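Folylpolyglutamate synthase (FolC) (PDB 6K8C) probably adds glutamate to dihydropteroate and extends the polyglutamate tail of reduced folates, using ATP, in folate biosynthesis. Local coordinates at residues 33-38 with 153-158. Residues are numbered along the deposited sequence; the frame is centred on the assembly and turned at random.
Sequences QIYKDF and NALKKT
One face of the Tyr35 ring is covered by Leu155, whose methyl CD1 sits 4.2 Å from the ring centroid. That methyl lies 18° off the ring normal, which meets the geometry of a CH-pi contact, and it is displaced from the middle toward the rim, about equally far from CE1 and CZ. At the ring's edge, in its plane, a water lies 2.8 Å from Tyr35 OH. Ala154 O approaches obliquely, 3.8 Å from Tyr35 CD2. The Ala154 methyl CB is 4.3 Å from Tyr35 CD2 as well.

The aromatic side chain reaches across because its CG stands anti to the backbone N (chi1 -172°), which carries the ring out from helix 28-41. Leu155 crosses it at roughly a right angle. Its branch point does the closest touching: CG is 3.6 Å from Tyr35 OH, while CD1 spreads over the ring and CD2 stays near the hydroxyl.

No direct hydrogen bond joins the two segments. The polar link is the water, which accepts from Lys156 N at 3.2 Å and also pairs with the tyrosine hydroxyl, so a hydroxyl beside the Leu155 carbons still has a polar partner. The buried surface is small, 152 Å² over both sides, and nearly all of it belongs to Tyr35, Ala154 and Leu155. Val130 of helix 121-132 also touches Leu155, and Ile45 touches Tyr35.

Residues 153-158 lead from the end of a 3-10 segment (Asn153, Ala154) into strand 159-162, where Thr158 already pairs with Val49 of the neighbouring parallel strand 48-53. The contact thus packs helix 28-41 against the loop that leads into strand 159-162, within the P-loop NTPase-like ATPase domain that FolC shares with the Mur ligases.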
ATOM      1  N   GLN A  33      23.244  -5.618  -8.870  1.00 43.96           N
ATOM      2  CA  GLN A  33      24.608  -5.180  -8.606  1.00 34.69           C
ATOM      3  C   GLN A  33      24.657  -4.193  -7.444  1.00 34.13           C
ATOM      4  O   GLN A  33      25.553  -4.276  -6.594  1.00 35.11           O
ATOM      5  CB  GLN A  33      25.202  -4.563  -9.873  1.00 47.39           C
ATOM      6  CG  GLN A  33      26.649  -4.144  -9.757  1.00 49.30           C
ATOM      7  CD  GLN A  33      27.126  -3.386 -10.983  1.00 51.50           C
ATOM      8  OE1 GLN A  33      26.401  -3.261 -11.972  1.00 47.51           O
ATOM      9  NE2 GLN A  33      28.348  -2.872 -10.922  1.00 53.30           N
ATOM     10  N   ILE A  34      23.707  -3.253  -7.390  1.00 30.90           N
ATOM     11  CA  ILE A  34      23.665  -2.307  -6.276  1.00 29.28           C
ATOM     12  C   ILE A  34      23.579  -3.059  -4.955  1.00 29.68           C
ATOM     13  O   ILE A  34      24.321  -2.775  -4.006  1.00 31.32           O
ATOM     14  CB  ILE A  34      22.482  -1.330  -6.430  1.00 37.58           C
ATOM     15  CG1 ILE A  34      22.740  -0.314  -7.544  1.00 36.52           C
ATOM     16  CG2 ILE A  34      22.223  -0.591  -5.112  1.00 29.87           C
ATOM     17  CD1 ILE A  34      21.493   0.460  -7.946  1.00 32.14           C
ATOM     18  N   TYR A  35      22.669  -4.035  -4.881  1.00 32.50           N
ATOM     19  CA  TYR A  35      22.425  -4.724  -3.618  1.00 36.03           C
ATOM     20  C   TYR A  35      23.633  -5.551  -3.197  1.00 32.12           C
ATOM     21  O   TYR A  35      23.966  -5.612  -2.008  1.00 33.69           O
ATOM     22  CB  TYR A  35      21.166  -5.599  -3.722  1.00 32.80           C
ATOM     23  CG  TYR A  35      20.756  -6.170  -2.386  1.00 34.64           C
ATOM     24  CD1 TYR A  35      20.449  -5.330  -1.324  1.00 32.23           C
ATOM     25  CD2 TYR A  35      20.716  -7.542  -2.171  1.00 31.12           C
ATOM     26  CE1 TYR A  35      20.101  -5.836  -0.092  1.00 32.96           C
ATOM     27  CE2 TYR A  35      20.360  -8.060  -0.934  1.00 29.42           C
ATOM     28  CZ  TYR A  35      20.055  -7.198   0.098  1.00 33.60           C
ATOM     29  OH  TYR A  35      19.706  -7.691   1.332  1.00 38.15           O
ATOM     30  N   LYS A  36      24.307  -6.185  -4.159  1.00 31.94           N
ATOM     31  CA  LYS A  36      25.526  -6.927  -3.847  1.00 39.19           C
ATOM     32  C   LYS A  36      26.579  -6.010  -3.239  1.00 37.03           C
ATOM     33  O   LYS A  36      27.222  -6.359  -2.242  1.00 37.24           O
ATOM     34  CB  LYS A  36      26.060  -7.611  -5.106  1.00 42.51           C
ATOM     35  CG  LYS A  36      26.498  -9.057  -4.894  1.00 59.23           C
ATOM     36  CD  LYS A  36      25.305 -10.014  -4.937  1.00 78.65           C
ATOM     37  CE  LYS A  36      25.752 -11.472  -4.936  1.00 73.75           C
ATOM     38  NZ  LYS A  36      24.724 -12.376  -5.523  1.00 68.55           N
ATOM     39  N   ASP A  37      26.752  -4.819  -3.821  1.00 32.64           N
ATOM     40  CA  ASP A  37      27.678  -3.841  -3.255  1.00 36.76           C
ATOM     41  C   ASP A  37      27.240  -3.402  -1.866  1.00 37.34           C
ATOM     42  O   ASP A  37      28.077  -3.221  -0.973  1.00 33.98           O
ATOM     43  CB  ASP A  37      27.788  -2.623  -4.171  1.00 40.73           C
ATOM     44  CG  ASP A  37      28.516  -2.925  -5.457  1.00 49.88           C
ATOM     45  OD1 ASP A  37      28.918  -4.090  -5.660  1.00 42.74           O
ATOM     46  OD2 ASP A  37      28.686  -1.990  -6.267  1.00 45.41           O
ATOM     47  N   PHE A  38      25.933  -3.204  -1.669  1.00 33.90           N
ATOM     48  CA  PHE A  38      25.439  -2.816  -0.351  1.00 30.75           C
ATOM     49  C   PHE A  38      25.808  -3.857   0.697  1.00 27.42           C
ATOM     50  O   PHE A  38      26.267  -3.516   1.795  1.00 38.49           O
ATOM     51  CB  PHE A  38      23.916  -2.616  -0.375  1.00 34.68           C
ATOM     52  CG  PHE A  38      23.309  -2.516   1.000  1.00 29.50           C
ATOM     53  CD1 PHE A  38      23.260  -1.302   1.660  1.00 31.15           C
ATOM     54  CD2 PHE A  38      22.831  -3.644   1.647  1.00 33.55           C
ATOM     55  CE1 PHE A  38      22.729  -1.208   2.930  1.00 36.27           C
ATOM     56  CE2 PHE A  38      22.303  -3.558   2.919  1.00 30.40           C
ATOM     57  CZ  PHE A  38      22.243  -2.339   3.559  1.00 33.18           C
ATOM     58  N   ASN A 153      12.815  -7.776  -5.252  1.00 32.24           N
ATOM     59  CA  ASN A 153      13.105  -9.154  -5.637  1.00 42.16           C
ATOM     60  C   ASN A 153      14.536  -9.572  -5.327  1.00 44.43           C
ATOM     61  O   ASN A 153      14.818 -10.775  -5.290  1.00 37.85           O
ATOM     62  CB  ASN A 153      12.846  -9.350  -7.131  1.00 43.00           C
ATOM     63  CG  ASN A 153      11.434  -9.786  -7.417  1.00 56.85           C
ATOM     64  OD1 ASN A 153      10.904 -10.665  -6.739  1.00 60.92           O
ATOM     65  ND2 ASN A 153      10.812  -9.171  -8.419  1.00 48.47           N
ATOM     66  N   ALA A 154      15.446  -8.619  -5.120  1.00 37.67           N
ATOM     67  CA  ALA A 154      16.853  -8.949  -4.936  1.00 38.69           C
ATOM     68  C   ALA A 154      17.161  -9.471  -3.540  1.00 40.72           C
ATOM     69  O   ALA A 154      18.210 -10.093  -3.345  1.00 34.70           O
ATOM     70  CB  ALA A 154      17.725  -7.723  -5.228  1.00 37.81           C
ATOM     71  N   LEU A 155      16.287  -9.231  -2.572  1.00 36.93           N
ATOM     72  CA  LEU A 155      16.522  -9.696  -1.215  1.00 40.29           C
ATOM     73  C   LEU A 155      16.096 -11.153  -1.083  1.00 33.56           C
ATOM     74  O   LEU A 155      15.109 -11.585  -1.685  1.00 32.87           O
ATOM     75  CB  LEU A 155      15.760  -8.821  -0.217  1.00 34.73           C
ATOM     76  CG  LEU A 155      16.364  -7.465   0.154  1.00 46.09           C
ATOM     77  CD1 LEU A 155      16.237  -6.471  -0.989  1.00 38.86           C
ATOM     78  CD2 LEU A 155      15.688  -6.923   1.399  1.00 46.99           C
ATOM     79  N   LYS A 156      16.862 -11.925  -0.318  1.00 41.76           N
ATOM     80  CA  LYS A 156      16.465 -13.302  -0.059  1.00 41.35           C
ATOM     81  C   LYS A 156      15.189 -13.307   0.773  1.00 37.75           C
ATOM     82  O   LYS A 156      15.027 -12.505   1.697  1.00 46.21           O
ATOM     83  CB  LYS A 156      17.580 -14.066   0.656  1.00 56.58           C
ATOM     84  CG  LYS A 156      18.622 -14.657  -0.288  1.00 67.63           C
ATOM     85  CD  LYS A 156      19.789 -15.271   0.472  1.00 76.71           C
ATOM     86  CE  LYS A 156      21.035 -15.349  -0.398  1.00 81.19           C
ATOM     87  NZ  LYS A 156      22.219 -15.822   0.373  1.00 79.94           N
ATOM     88  N   LYS A 157      14.271 -14.198   0.430  1.00 34.94           N
ATOM     89  CA  LYS A 157      12.939 -14.184   1.009  1.00 34.15           C
ATOM     90  C   LYS A 157      12.693 -15.452   1.810  1.00 34.01           C
ATOM     91  O   LYS A 157      13.044 -16.555   1.379  1.00 41.08           O
ATOM     92  CB  LYS A 157      11.869 -14.029  -0.075  1.00 49.65           C
ATOM     93  CG  LYS A 157      11.974 -15.021  -1.213  1.00 50.37           C
ATOM     94  CD  LYS A 157      10.819 -14.852  -2.184  1.00 45.22           C
ATOM     95  CE  LYS A 157      10.892 -13.507  -2.887  1.00 55.48           C
ATOM     96  NZ  LYS A 157      11.541 -13.622  -4.219  1.00 52.91           N
ATOM     97  N   THR A 158      12.106 -15.277   2.989  1.00 30.46           N
ATOM     98  CA  THR A 158      11.588 -16.405   3.752  1.00 32.49           C
ATOM     99  C   THR A 158      10.217 -16.829   3.241  1.00 31.28           C
ATOM    100  O   THR A 158       9.911 -18.026   3.178  1.00 26.58           O
ATOM    101  CB  THR A 158      11.504 -16.021   5.229  1.00 33.43           C
ATOM    102  OG1 THR A 158      12.766 -15.501   5.655  1.00 37.75           O
ATOM    103  CG2 THR A 158      11.121 -17.216   6.087  1.00 37.11           C
TER
HETATM  104  O   HOH W   1      19.175 -10.453   1.334  1.00 33.97           O